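PDB 5FT0: GP37 from Pseudomonas phage phikz, which inhibits the RNA degradosome of its bacterial host, probably by binding RNase E and blocking its access to RNA. Local coordinates for residues Phe4-Glu9 with Ile30-Val35; Ile41-Thr46 with Tyr57-Gln62; Val134-Ile139 with Glu208-Phe213; Lys142-Ser147 with Glu199-Ile204. One frame throughout, in Å; residues are numbered along the deposited sequence.

Interaction 1 (Phe4-Glu9 with Ile30-Val35); sequences FNITWE and ISVHWV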
loop_
_atom_site.group_PDB
_atom_site.type_symbol
_atom_site.label_atom_id
_atom_site.label_comp_id
_atom_site.label_asym_id
_atom_site.label_seq_id
_atom_site.Cartn_x
_atom_site.Cartn_y
_atom_site.Cartn_z
ATOM N N PHE A 4 -0.062 26.233 -15.543
ATOM C CA PHE A 4 0.736 26.174 -16.760
ATOM C C PHE A 4 1.067 24.720 -17.063
ATOM O O PHE A 4 0.921 23.838 -16.212
ATOM C CB PHE A 4 2.011 27.019 -16.657
ATOM C CG PHE A 4 3.021 26.491 -15.687
ATOM C CD1 PHE A 4 2.964 26.837 -14.347
ATOM C CD2 PHE A 4 4.048 25.669 -16.120
ATOM C CE1 PHE A 4 3.904 26.357 -13.451
ATOM C CE2 PHE A 4 4.989 25.186 -15.232
ATOM C CZ PHE A 4 4.917 25.531 -13.895
ATOM N N ASN A 5 1.510 24.485 -18.294
ATOM C CA ASN A 5 1.821 23.153 -18.786
ATOM C C ASN A 5 3.311 23.020 -19.071
ATOM O O ASN A 5 3.989 23.997 -19.396
ATOM C CB ASN A 5 1.034 22.835 -20.064
ATOM C CG ASN A 5 -0.465 22.965 -19.874
ATOM O OD1 ASN A 5 -1.092 22.150 -19.197
ATOM N ND2 ASN A 5 -1.050 23.992 -20.481
ATOM N N ILE A 6 3.811 21.795 -18.938
ATOM C CA ILE A 6 5.160 21.430 -19.349
ATOM C C ILE A 6 5.008 20.301 -20.357
ATOM O O ILE A 6 4.632 19.182 -19.986
ATOM C CB ILE A 6 6.035 20.994 -18.165
ATOM C CG1 ILE A 6 6.120 22.102 -17.116
ATOM C CG2 ILE A 6 7.429 20.602 -18.645
ATOM C CD1 ILE A 6 6.973 21.736 -15.914
ATOM N N THR A 7 5.274 20.586 -21.629
ATOM C CA THR A 7 5.101 19.538 -22.620
ATOM C C THR A 7 6.193 18.485 -22.459
ATOM O O THR A 7 7.247 18.724 -21.859
ATOM C CB THR A 7 5.130 20.099 -24.044
ATOM O OG1 THR A 7 6.466 20.502 -24.379
ATOM C CG2 THR A 7 4.206 21.300 -24.162
ATOM N N TRP A 8 5.926 17.296 -23.000
ATOM C CA TRP A 8 6.923 16.234 -22.941
ATOM C C TRP A 8 8.164 16.593 -23.746
ATOM O O TRP A 8 9.256 16.098 -23.449
ATOM C CB TRP A 8 6.320 14.916 -23.426
ATOM C CG TRP A 8 6.025 14.887 -24.889
ATOM C CD1 TRP A 8 4.873 15.287 -25.501
ATOM C CD2 TRP A 8 6.896 14.430 -25.930
ATOM N NE1 TRP A 8 4.973 15.106 -26.859
ATOM C CE2 TRP A 8 6.204 14.580 -27.147
ATOM C CE3 TRP A 8 8.190 13.904 -25.950
ATOM C CZ2 TRP A 8 6.764 14.227 -28.372
ATOM C CZ3 TRP A 8 8.745 13.555 -27.166
ATOM C CH2 TRP A 8 8.034 13.718 -28.360
ATOM N N GLU A 9 8.025 17.465 -24.752
ATOM C CA GLU A 9 9.187 17.878 -25.536
ATOM C C GLU A 9 10.153 18.728 -24.713
ATOM O O GLU A 9 11.374 18.571 -24.835
ATOM C CB GLU A 9 8.747 18.632 -26.794
ATOM C CG GLU A 9 8.072 17.760 -27.848
ATOM C CD GLU A 9 6.566 17.933 -27.877
ATOM O OE1 GLU A 9 5.959 18.102 -26.797
ATOM O OE2 GLU A 9 5.991 17.911 -28.985
ATOM N N ILE A 30 2.686 17.657 -18.774
ATOM C CA ILE A 30 2.380 17.874 -17.363
ATOM C C ILE A 30 1.482 19.100 -17.264
ATOM O O ILE A 30 1.810 20.157 -17.817
ATOM C CB ILE A 30 3.654 18.102 -16.528
ATOM C CG1 ILE A 30 4.641 16.934 -16.583
ATOM C CG2 ILE A 30 3.276 18.278 -15.074
ATOM C CD1 ILE A 30 4.314 15.793 -15.657
ATOM N N SER A 31 0.370 18.973 -16.551
ATOM C CA SER A 31 -0.391 20.138 -16.115
ATOM C C SER A 31 0.026 20.461 -14.686
ATOM O O SER A 31 -0.061 19.601 -13.803
ATOM C CB SER A 31 -1.896 19.886 -16.201
ATOM O OG SER A 31 -2.621 21.019 -15.750
ATOM N N VAL A 32 0.497 21.685 -14.461
ATOM C CA VAL A 32 1.097 22.078 -13.189
ATOM C C VAL A 32 0.193 23.087 -12.495
ATOM O O VAL A 32 -0.161 24.120 -13.076
ATOM C CB VAL A 32 2.507 22.663 -13.384
ATOM C CG1 VAL A 32 3.084 23.110 -12.046
ATOM C CG2 VAL A 32 3.420 21.649 -14.050
ATOM N N HIS A 33 -0.168 22.789 -11.251
ATOM C CA HIS A 33 -0.822 23.732 -10.359
ATOM C C HIS A 33 0.094 24.006 -9.176
ATOM O O HIS A 33 0.826 23.122 -8.722
ATOM C CB HIS A 33 -2.169 23.195 -9.850
ATOM C CG HIS A 33 -3.182 22.968 -10.929
ATOM N ND1 HIS A 33 -4.247 23.817 -11.138
ATOM C CD2 HIS A 33 -3.298 21.983 -11.852
ATOM C CE1 HIS A 33 -4.974 23.367 -12.145
ATOM N NE2 HIS A 33 -4.419 22.257 -12.597
ATOM N N TRP A 34 0.054 25.240 -8.678
ATOM C CA TRP A 34 0.838 25.589 -7.505
ATOM C C TRP A 34 0.163 26.726 -6.754
ATOM O O TRP A 34 -0.569 27.531 -7.335
ATOM C CB TRP A 34 2.279 25.974 -7.871
ATOM C CG TRP A 34 2.402 27.186 -8.738
ATOM C CD1 TRP A 34 2.367 27.226 -10.101
ATOM C CD2 TRP A 34 2.608 28.536 -8.302
ATOM N NE1 TRP A 34 2.526 28.518 -10.541
ATOM C CE2 TRP A 34 2.678 29.342 -9.456
ATOM C CE3 TRP A 34 2.736 29.142 -7.047
ATOM C CZ2 TRP A 34 2.870 30.721 -9.393
ATOM C CZ3 TRP A 34 2.926 30.512 -6.987
ATOM C CH2 TRP A 34 2.992 31.285 -8.153
ATOM N N VAL A 35 0.418 26.774 -5.449
ATOM C CA VAL A 35 -0.122 27.804 -4.570
ATOM C C VAL A 35 0.941 28.151 -3.537
ATOM O O VAL A 35 1.647 27.269 -3.035
ATOM C CB VAL A 35 -1.438 27.344 -3.899
ATOM C CG1 VAL A 35 -1.263 25.980 -3.248
ATOM C CG2 VAL A 35 -1.914 28.371 -2.880
#

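Interaction 2 (Ile41-Thr46 with Tyr57-Gln62); sequences ISVFVT and YTFKPQ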
loop_
_atom_site.group_PDB
_atom_site.type_symbol
_atom_site.label_atom_id
_atom_site.label_comp_id
_atom_site.label_asym_id
_atom_site.label_seq_id
_atom_site.Cartn_x
_atom_site.Cartn_y
_atom_site.Cartn_z
ATOM N N ILE A 41 6.055 30.234 4.225
ATOM C CA ILE A 41 6.858 30.638 3.072
ATOM C C ILE A 41 7.224 29.412 2.246
ATOM O O ILE A 41 8.404 29.114 2.045
ATOM C CB ILE A 41 8.118 31.414 3.505
ATOM C CG1 ILE A 41 7.769 32.449 4.576
ATOM C CG2 ILE A 41 8.753 32.124 2.313
ATOM C CD1 ILE A 41 8.951 32.868 5.423
ATOM N N SER A 42 6.219 28.691 1.759
ATOM C CA SER A 42 6.467 27.506 0.954
ATOM C C SER A 42 5.528 27.501 -0.243
ATOM O O SER A 42 4.485 28.161 -0.248
ATOM C CB SER A 42 6.297 26.216 1.771
ATOM O OG SER A 42 4.943 26.015 2.133
ATOM N N VAL A 43 5.920 26.748 -1.264
ATOM C CA VAL A 43 5.133 26.574 -2.478
ATOM C C VAL A 43 4.743 25.107 -2.565
ATOM O O VAL A 43 5.611 24.225 -2.523
ATOM C CB VAL A 43 5.904 27.010 -3.734
ATOM C CG1 VAL A 43 5.093 26.718 -4.987
ATOM C CG2 VAL A 43 6.259 28.488 -3.658
ATOM N N PHE A 44 3.445 24.846 -2.669
ATOM C CA PHE A 44 2.934 23.504 -2.903
ATOM C C PHE A 44 2.646 23.352 -4.388
ATOM O O PHE A 44 2.001 24.216 -4.987
ATOM C CB PHE A 44 1.670 23.238 -2.084
ATOM C CG PHE A 44 1.123 21.851 -2.260
ATOM C CD1 PHE A 44 1.700 20.778 -1.602
ATOM C CD2 PHE A 44 0.042 21.618 -3.095
ATOM C CE1 PHE A 44 1.203 19.499 -1.764
ATOM C CE2 PHE A 44 -0.460 20.340 -3.262
ATOM C CZ PHE A 44 0.121 19.279 -2.596
ATOM N N VAL A 45 3.129 22.259 -4.977
ATOM C CA VAL A 45 3.043 22.029 -6.414
ATOM C C VAL A 45 2.314 20.717 -6.663
ATOM O O VAL A 45 2.554 19.724 -5.969
ATOM C CB VAL A 45 4.444 22.007 -7.064
ATOM C CG1 VAL A 45 4.341 21.756 -8.561
ATOM C CG2 VAL A 45 5.176 23.308 -6.789
ATOM N N THR A 46 1.424 20.719 -7.653
ATOM C CA THR A 46 0.717 19.522 -8.091
ATOM C C THR A 46 0.948 19.324 -9.582
ATOM O O THR A 46 0.772 20.260 -10.368
ATOM C CB THR A 46 -0.782 19.622 -7.793
ATOM O OG1 THR A 46 -0.980 19.763 -6.381
ATOM C CG2 THR A 46 -1.510 18.377 -8.281
ATOM N N TYR A 57 4.883 18.259 -4.747
ATOM C CA TYR A 57 6.152 18.733 -4.211
ATOM C C TYR A 57 5.910 19.932 -3.302
ATOM O O TYR A 57 4.900 20.631 -3.413
ATOM C CB TYR A 57 7.136 19.145 -5.315
ATOM C CG TYR A 57 7.344 18.135 -6.417
ATOM C CD1 TYR A 57 8.072 16.974 -6.198
ATOM C CD2 TYR A 57 6.843 18.364 -7.692
ATOM C CE1 TYR A 57 8.276 16.054 -7.214
ATOM C CE2 TYR A 57 7.043 17.452 -8.715
ATOM C CZ TYR A 57 7.760 16.300 -8.471
ATOM O OH TYR A 57 7.960 15.395 -9.487
ATOM N N THR A 58 6.871 20.173 -2.411
ATOM C CA THR A 58 6.904 21.376 -1.588
ATOM C C THR A 58 8.336 21.883 -1.537
ATOM O O THR A 58 9.254 21.115 -1.236
ATOM C CB THR A 58 6.387 21.111 -0.167
ATOM O OG1 THR A 58 5.011 20.713 -0.224
ATOM C CG2 THR A 58 6.511 22.365 0.696
ATOM N N PHE A 59 8.529 23.166 -1.840
ATOM C CA PHE A 59 9.851 23.768 -1.759
ATOM C C PHE A 59 9.737 25.166 -1.164
ATOM O O PHE A 59 8.655 25.756 -1.112
ATOM C CB PHE A 59 10.546 23.807 -3.133
ATOM C CG PHE A 59 9.929 24.771 -4.115
ATOM C CD1 PHE A 59 8.902 24.366 -4.955
ATOM C CD2 PHE A 59 10.399 26.071 -4.221
ATOM C CE1 PHE A 59 8.345 25.248 -5.869
ATOM C CE2 PHE A 59 9.845 26.956 -5.130
ATOM C CZ PHE A 59 8.817 26.542 -5.956
ATOM N N LYS A 60 10.878 25.685 -0.709
ATOM C CA LYS A 60 10.945 27.004 -0.097
ATOM C C LYS A 60 11.484 27.993 -1.120
ATOM O O LYS A 60 12.670 27.915 -1.471
ATOM C CB LYS A 60 11.843 26.978 1.139
ATOM C CG LYS A 60 11.519 25.876 2.143
ATOM C CD LYS A 60 10.189 26.087 2.845
ATOM C CE LYS A 60 10.179 27.365 3.673
ATOM N NZ LYS A 60 11.248 27.420 4.707
ATOM N N PRO A 61 10.680 28.930 -1.616
ATOM C CA PRO A 61 11.184 29.872 -2.623
ATOM C C PRO A 61 12.198 30.850 -2.045
ATOM O O PRO A 61 12.117 31.255 -0.882
ATOM C CB PRO A 61 9.919 30.599 -3.091
ATOM C CG PRO A 61 8.987 30.505 -1.924
ATOM C CD PRO A 61 9.263 29.168 -1.289
ATOM N N GLN A 62 13.166 31.223 -2.880
ATOM C CA GLN A 62 14.193 32.195 -2.523
ATOM C C GLN A 62 13.904 33.584 -3.074
ATOM O O GLN A 62 14.678 34.512 -2.821
ATOM C CB GLN A 62 15.567 31.713 -3.006
ATOM C CG GLN A 62 16.075 30.483 -2.271
ATOM C CD GLN A 62 16.125 30.691 -0.767
ATOM O OE1 GLN A 62 16.624 31.710 -0.283
ATOM N NE2 GLN A 62 15.603 29.726 -0.018
#

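Interaction 3 (Val134-Ile139 with Glu208-Phe213); sequences VHVDDI and EVYFSF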
loop_
_atom_site.group_PDB
_atom_site.type_symbol
_atom_site.label_atom_id
_atom_site.label_comp_id
_atom_site.label_asym_id
_atom_site.label_seq_id
_atom_site.Cartn_x
_atom_site.Cartn_y
_atom_site.Cartn_z
ATOM N N VAL A 134 16.147 15.394 -3.517
ATOM C CA VAL A 134 16.274 15.620 -2.085
ATOM C C VAL A 134 17.752 15.739 -1.743
ATOM O O VAL A 134 18.588 15.020 -2.302
ATOM C CB VAL A 134 15.611 14.485 -1.275
ATOM C CG1 VAL A 134 15.818 14.688 0.222
ATOM C CG2 VAL A 134 14.129 14.395 -1.605
ATOM N N HIS A 135 18.070 16.659 -0.834
ATOM C CA HIS A 135 19.406 16.805 -0.276
ATOM C C HIS A 135 19.314 16.694 1.240
ATOM O O HIS A 135 18.348 17.169 1.845
ATOM C CB HIS A 135 20.028 18.143 -0.679
ATOM C CG HIS A 135 21.503 18.226 -0.439
ATOM N ND1 HIS A 135 22.049 18.350 0.819
ATOM C CD2 HIS A 135 22.546 18.218 -1.303
ATOM C CE1 HIS A 135 23.365 18.403 0.722
ATOM N NE2 HIS A 135 23.692 18.327 -0.555
ATOM N N VAL A 136 20.316 16.058 1.853
ATOM C CA VAL A 136 20.239 15.762 3.283
ATOM C C VAL A 136 20.238 17.041 4.114
ATOM O O VAL A 136 19.672 17.073 5.214
ATOM C CB VAL A 136 21.384 14.814 3.701
ATOM C CG1 VAL A 136 22.734 15.505 3.581
ATOM C CG2 VAL A 136 21.164 14.298 5.120
ATOM N N ASP A 137 20.841 18.118 3.602
ATOM C CA ASP A 137 20.876 19.374 4.344
ATOM C C ASP A 137 19.487 19.950 4.582
ATOM O O ASP A 137 19.329 20.809 5.456
ATOM C CB ASP A 137 21.740 20.405 3.613
ATOM C CG ASP A 137 23.213 20.040 3.614
ATOM O OD1 ASP A 137 23.623 19.225 4.468
ATOM O OD2 ASP A 137 23.962 20.574 2.770
ATOM N N ASP A 138 18.479 19.497 3.839
ATOM C CA ASP A 138 17.123 20.001 3.996
ATOM C C ASP A 138 16.284 19.179 4.967
ATOM O O ASP A 138 15.165 19.591 5.292
ATOM C CB ASP A 138 16.419 20.057 2.635
ATOM C CG ASP A 138 17.151 20.938 1.636
ATOM O OD1 ASP A 138 17.837 21.889 2.068
ATOM O OD2 ASP A 138 17.033 20.683 0.419
ATOM N N ILE A 139 16.783 18.036 5.434
ATOM C CA ILE A 139 16.047 17.217 6.392
ATOM C C ILE A 139 16.928 16.927 7.600
ATOM O O ILE A 139 16.543 16.159 8.488
ATOM C CB ILE A 139 15.554 15.903 5.755
ATOM C CG1 ILE A 139 16.731 15.124 5.165
ATOM C CG2 ILE A 139 14.494 16.175 4.697
ATOM C CD1 ILE A 139 16.354 13.747 4.650
ATOM N N GLU A 208 21.537 5.065 9.622
ATOM C CA GLU A 208 21.211 5.590 8.303
ATOM C C GLU A 208 22.345 6.485 7.827
ATOM O O GLU A 208 22.758 7.406 8.541
ATOM C CB GLU A 208 19.888 6.364 8.327
ATOM C CG GLU A 208 18.685 5.508 8.698
ATOM C CD GLU A 208 17.385 6.291 8.719
ATOM O OE1 GLU A 208 17.431 7.534 8.602
ATOM O OE2 GLU A 208 16.314 5.660 8.849
ATOM N N VAL A 209 22.850 6.211 6.629
ATOM C CA VAL A 209 23.894 7.014 6.006
ATOM C C VAL A 209 23.307 7.647 4.751
ATOM O O VAL A 209 22.763 6.946 3.887
ATOM C CB VAL A 209 25.141 6.178 5.677
ATOM C CG1 VAL A 209 26.233 7.067 5.110
ATOM C CG2 VAL A 209 25.637 5.452 6.918
ATOM N N TYR A 210 23.412 8.966 4.652
ATOM C CA TYR A 210 22.874 9.721 3.531
ATOM C C TYR A 210 24.015 10.221 2.659
ATOM O O TYR A 210 24.950 10.856 3.157
ATOM C CB TYR A 210 22.028 10.899 4.020
ATOM C CG TYR A 210 20.745 10.490 4.706
ATOM C CD1 TYR A 210 20.753 10.007 6.010
ATOM C CD2 TYR A 210 19.523 10.598 4.055
ATOM C CE1 TYR A 210 19.582 9.631 6.641
ATOM C CE2 TYR A 210 18.345 10.227 4.680
ATOM C CZ TYR A 210 18.382 9.743 5.974
ATOM O OH TYR A 210 17.215 9.372 6.603
ATOM N N PHE A 211 23.933 9.934 1.363
ATOM C CA PHE A 211 24.878 10.432 0.370
ATOM C C PHE A 211 24.128 11.402 -0.533
ATOM O O PHE A 211 23.309 10.980 -1.357
ATOM C CB PHE A 211 25.485 9.288 -0.444
ATOM C CG PHE A 211 26.104 8.201 0.392
ATOM C CD1 PHE A 211 25.338 7.153 0.875
ATOM C CD2 PHE A 211 27.458 8.223 0.684
ATOM C CE1 PHE A 211 25.908 6.154 1.638
ATOM C CE2 PHE A 211 28.033 7.225 1.446
ATOM C CZ PHE A 211 27.257 6.190 1.924
ATOM N N SER A 212 24.404 12.693 -0.382
ATOM C CA SER A 212 23.711 13.726 -1.136
ATOM C C SER A 212 24.639 14.353 -2.169
ATOM O O SER A 212 25.859 14.395 -1.992
ATOM C CB SER A 212 23.155 14.804 -0.205
ATOM O OG SER A 212 22.106 14.279 0.585
ATOM N N PHE A 213 24.042 14.841 -3.254
ATOM C CA PHE A 213 24.795 15.362 -4.383
ATOM C C PHE A 213 24.089 16.586 -4.943
ATOM O O PHE A 213 22.861 16.692 -4.897
ATOM C CB PHE A 213 24.957 14.309 -5.487
ATOM C CG PHE A 213 25.519 13.004 -4.998
ATOM C CD1 PHE A 213 26.887 12.823 -4.884
ATOM C CD2 PHE A 213 24.679 11.961 -4.654
ATOM C CE1 PHE A 213 27.406 11.627 -4.434
ATOM C CE2 PHE A 213 25.193 10.758 -4.204
ATOM C CZ PHE A 213 26.557 10.592 -4.093
#

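Interaction 4 (Lys142-Ser147 with Glu199-Ile204); sequences KLIKSS and EMYQFI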
loop_
_atom_site.group_PDB
_atom_site.type_symbol
_atom_site.label_atom_id
_atom_site.label_comp_id
_atom_site.label_asym_id
_atom_site.label_seq_id
_atom_site.Cartn_x
_atom_site.Cartn_y
_atom_site.Cartn_z
ATOM N N LYS A 142 15.475 17.575 11.168
ATOM C CA LYS A 142 14.585 16.498 11.591
ATOM C C LYS A 142 15.372 15.237 11.930
ATOM O O LYS A 142 15.017 14.505 12.862
ATOM C CB LYS A 142 13.560 16.212 10.494
ATOM C CG LYS A 142 12.657 15.024 10.776
ATOM C CD LYS A 142 12.271 14.310 9.489
ATOM C CE LYS A 142 13.498 13.740 8.793
ATOM N NZ LYS A 142 13.143 13.039 7.529
ATOM N N LEU A 143 16.446 14.967 11.187
ATOM C CA LEU A 143 17.235 13.767 11.440
ATOM C C LEU A 143 18.023 13.885 12.740
ATOM O O LEU A 143 18.142 12.908 13.488
ATOM C CB LEU A 143 18.172 13.498 10.263
ATOM C CG LEU A 143 17.476 13.094 8.960
ATOM C CD1 LEU A 143 18.484 12.931 7.826
ATOM C CD2 LEU A 143 16.676 11.814 9.163
ATOM N N ILE A 144 18.566 15.070 13.025
ATOM C CA ILE A 144 19.344 15.252 14.247
ATOM C C ILE A 144 18.456 15.113 15.476
ATOM O O ILE A 144 18.831 14.461 16.458
ATOM C CB ILE A 144 20.069 16.611 14.224
ATOM C CG1 ILE A 144 21.128 16.636 13.118
ATOM C CG2 ILE A 144 20.701 16.903 15.579
ATOM C CD1 ILE A 144 22.047 17.835 13.179
ATOM N N LYS A 145 17.260 15.708 15.439
ATOM C CA LYS A 145 16.372 15.654 16.596
ATOM C C LYS A 145 15.927 14.227 16.892
ATOM O O LYS A 145 15.861 13.819 18.059
ATOM C CB LYS A 145 15.156 16.552 16.366
ATOM N N SER A 146 15.628 13.450 15.853
ATOM C CA SER A 146 15.041 12.129 16.025
ATOM C C SER A 146 16.070 11.016 16.178
ATOM O O SER A 146 15.677 9.870 16.422
ATOM C CB SER A 146 14.121 11.805 14.843
ATOM O OG SER A 146 14.840 11.784 13.623
ATOM N N SER A 147 17.359 11.310 16.050
ATOM C CA SER A 147 18.396 10.293 16.148
ATOM C C SER A 147 19.141 10.414 17.471
ATOM O O SER A 147 19.086 11.440 18.153
ATOM C CB SER A 147 19.387 10.397 14.982
ATOM O OG SER A 147 20.113 11.613 15.028
ATOM N N GLU A 199 26.454 12.065 5.472
ATOM C CA GLU A 199 26.045 12.251 6.856
ATOM C C GLU A 199 25.498 10.943 7.402
ATOM O O GLU A 199 24.590 10.350 6.814
ATOM C CB GLU A 199 25.008 13.372 6.976
ATOM C CG GLU A 199 25.649 14.756 7.032
ATOM C CD GLU A 199 24.669 15.880 6.767
ATOM O OE1 GLU A 199 23.466 15.709 7.058
ATOM O OE2 GLU A 199 25.104 16.937 6.258
HETATM N N MSE A 200 26.070 10.493 8.513
HETATM C CA MSE A 200 25.641 9.263 9.161
HETATM C C MSE A 200 24.869 9.582 10.434
HETATM O O MSE A 200 25.280 10.428 11.226
HETATM C CB MSE A 200 26.841 8.371 9.473
HETATM C CG MSE A 200 26.514 7.182 10.368
HETATM SE SE MSE A 200 27.919 5.824 10.401
HETATM C CE MSE A 200 29.371 6.891 11.129
ATOM N N TYR A 201 23.737 8.908 10.618
ATOM C CA TYR A 201 22.892 9.109 11.784
ATOM C C TYR A 201 22.688 7.775 12.477
ATOM O O TYR A 201 22.362 6.775 11.825
ATOM C CB TYR A 201 21.546 9.723 11.396
ATOM C CG TYR A 201 21.678 11.090 10.770
ATOM C CD1 TYR A 201 21.711 12.233 11.559
ATOM C CD2 TYR A 201 21.782 11.237 9.395
ATOM C CE1 TYR A 201 21.836 13.486 10.993
ATOM C CE2 TYR A 201 21.908 12.490 8.819
ATOM C CZ TYR A 201 21.935 13.610 9.623
ATOM O OH TYR A 201 22.060 14.857 9.062
ATOM N N GLN A 202 22.883 7.760 13.791
ATOM C CA GLN A 202 22.684 6.567 14.599
ATOM C C GLN A 202 21.377 6.707 15.364
ATOM O O GLN A 202 21.191 7.668 16.117
ATOM C CB GLN A 202 23.847 6.345 15.565
ATOM C CG GLN A 202 23.732 5.048 16.353
ATOM C CD GLN A 202 23.829 3.825 15.465
ATOM O OE1 GLN A 202 24.609 3.800 14.510
ATOM N NE2 GLN A 202 23.030 2.806 15.766
ATOM N N PHE A 203 20.476 5.758 15.156
ATOM C CA PHE A 203 19.265 5.632 15.944
ATOM C C PHE A 203 19.432 4.456 16.898
ATOM O O PHE A 203 20.415 3.712 16.834
ATOM C CB PHE A 203 18.042 5.448 15.036
ATOM C CG PHE A 203 17.854 6.564 14.045
ATOM C CD1 PHE A 203 18.570 6.582 12.857
ATOM C CD2 PHE A 203 16.967 7.595 14.303
ATOM C CE1 PHE A 203 18.407 7.610 11.942
ATOM C CE2 PHE A 203 16.795 8.627 13.393
ATOM C CZ PHE A 203 17.518 8.633 12.210
ATOM N N ILE A 204 18.466 4.296 17.803
ATOM C CA ILE A 204 18.553 3.189 18.752
ATOM C C ILE A 204 18.491 1.853 18.030
ATOM O O ILE A 204 19.144 0.885 18.442
ATOM C CB ILE A 204 17.453 3.300 19.825
ATOM C CG1 ILE A 204 16.136 3.775 19.206
ATOM C CG2 ILE A 204 17.899 4.216 20.957
ATOM C CD1 ILE A 204 15.008 3.911 20.208
HETATM O O HOH W 1 16.532 6.822 17.826
#

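Interaction 1 (Phe4-Glu9 with Ile30-Val35)
Phe4 lays its ring against Val32 across two antiparallel strands. Its CB leaves the strand on the sheet face shared with Val32 and Ile6, and the first torsion (chi1 68°) sets CG between the backbone N and the carbonyl carbon; the side chain runs beside that of Val32 in the same direction. Phe4 CD1 is 4.2 Å from Trp34 NE1, which lies at the ring's edge in its plane. Phe4 CE1 meets Val32 CG1 and, at 3.8 Å, Trp34 CD1. At the tip, CZ of Phe4 reaches CG1 of Val32 at 3.6 Å. Val32 CB stands over one face of the Phe4 ring, displaced toward the rim and 3.9 Å from the ring centroid, a CH-pi contact. Trp34 is met differently: the two aromatic groups approach rim to rim with planes at 62°, neither covering the other.

The backbone evidence is that of an antiparallel edge pairing in the four-stranded sheet, where 4-6 is an outermost strand. Phe4 with Val32 and Ile6 with Ile30 are hydrogen-bonded pairs; Val32 N gives Phe4 O a bond of 2.8 Å. Between them Asn5 and Ser31 form a non-hydrogen-bonded pair on the other face. Ile6 CD1 touches Val32 CG2 at 4.0 Å. Val70 and Arg71 of helix 67-82 pack on Phe4, and Val70 also on Trp34, whose NE1 donates a hydrogen bond to Asp67.

Interaction 2 (Ile41-Thr46 with Tyr57-Gln62)
Val43 and Phe59 lie alongside each other with their side chains pointing the same way. CB of Val43 sits 4.0 Å from the Phe59 ring centroid and 24° off the normal, a CH-pi contact offset toward the rim. The phenylalanine's chi1 of 69° places CG between the backbone N and the carbonyl carbon; the ring lies beside Val43 with one face toward its CB. Val45 approaches the same ring otherwise: its CG2 meets CE1 of Phe59 at 3.8 Å, near the ring plane. Val43 turns its second methyl, CG2, to Pro61 CG at an oblique angle, 3.8 Å away.

These residues belong to the beta hairpin of strands 42-48 and 55-59; the pieces 42-46 and 57-59 run antiparallel at 160°. Val43 with Phe59 and Val45 with Tyr57 are the hydrogen-bonded pairs, each closed by two backbone bonds; that from Val43 N to Phe59 O measures 2.9 Å. Phe44 and Thr58 form the intervening non-hydrogen-bonded pair on the opposite face, where OG1 of Thr58 comes to the edge of the Phe44 ring, 3.6 Å from CD1. Ile41 and Ser42 both face Asn37 in a G1 beta bulge. Helix 67-82 covers the valine face: Val74 packs on Val45, Met69 touches Phe59 and Pro61, and Tyr73 stacks on the Phe59 ring.

Interaction 3 (Val134-Ile139 with Glu208-Phe213)
Ser212 meets both His135 and Val136, and here the packing is closest. Its CB stands over the centre of the imidazole, 3.5 Å from the ring centroid and 8° off the normal, a CH-pi contact. Its OG accepts a hydrogen bond of 2.8 Å from Val136 N, and Thr226 OG1 is a second partner of this buried hydroxyl. The imidazole's rotation is fixed in turn by Asp137 N, which donates to His135 ND1 at 3.0 Å, almost in the ring plane.

Toward Tyr210 the fit is looser and purely apolar. Val136 CG2 lies 3.7 Å from Tyr210 CB, whereas Ile139 CD1 gets no nearer than 4.0 Å to CE2 of that ring, the two side chains crossing at about a right angle. On the solvent side, Asp137 and Asp138 are exposed and leave the strand untouched. The arrangement is that of a connecting loop with a 3-10 turn at 136-138, packed on an inner strand of the antiparallel sheet near the bound arginine.

Interaction 4 (Lys142-Ser147 with Glu199-Ile204)
Leu143 has CG anti to its carbonyl carbon (chi1 -68°), and Tyr201 has CG in the corresponding place (chi1 -62°); the two side chains then cross at about a right angle. The leucine comes down over one face of the tyrosine ring. Its CB lies 3.8 Å from the ring centroid, 14° off the normal, while CD1 reaches CE2 of Tyr201 at 3.6 Å. Ile144 approaches at the edge instead, CG1 being 3.9 Å from Tyr201 CE1.

This is helix-on-sheet packing: residues 142-146 of the short helix 140-146 lie against strand 197-202 of the large antiparallel sheet, next to its outermost strand 149-151. Ser147 CB stands over one face of the Phe203 ring, toward its rim, 3.8 Å from the centroid, and Ser146 O meets the edge of that ring. Hydroxyls here bond back into the helix: OG of Ser147 donates to Leu143 O and OG of Ser146 to Lys142 O, each at 2.8 Å. Lys142 O also accepts from Ser146 N, the two donors coming from opposite faces of its plane. No direct hydrogen bond joins the segments, although a water accepts from Ile204 N and gives a weak bond to Ser146 O. Arg206 makes a cation-pi contact with Phe203.

From the N terminus, interaction 1 closes first, bringing strand 4-6 back to strand 30-37 over a 20-residue connection that includes the rest of helix 8-15. Interaction 2 follows in series and closes the short hairpin of strands 42-48 and 55-59. The two touch where strands 30-37 and 42-48 pair, with His33 O close to Thr46 N, and together they span the four-stranded sheet. Interaction 3 closes a much longer loop, from 134-139 to 208-213, and interaction 4 nests inside it. These last two meet through neighbouring strands 197-202 and 206-217 of the seven-stranded sheet. Interactions 1 and 4 lie on opposite sides of the chain's centre, their centres about 36 Å apart.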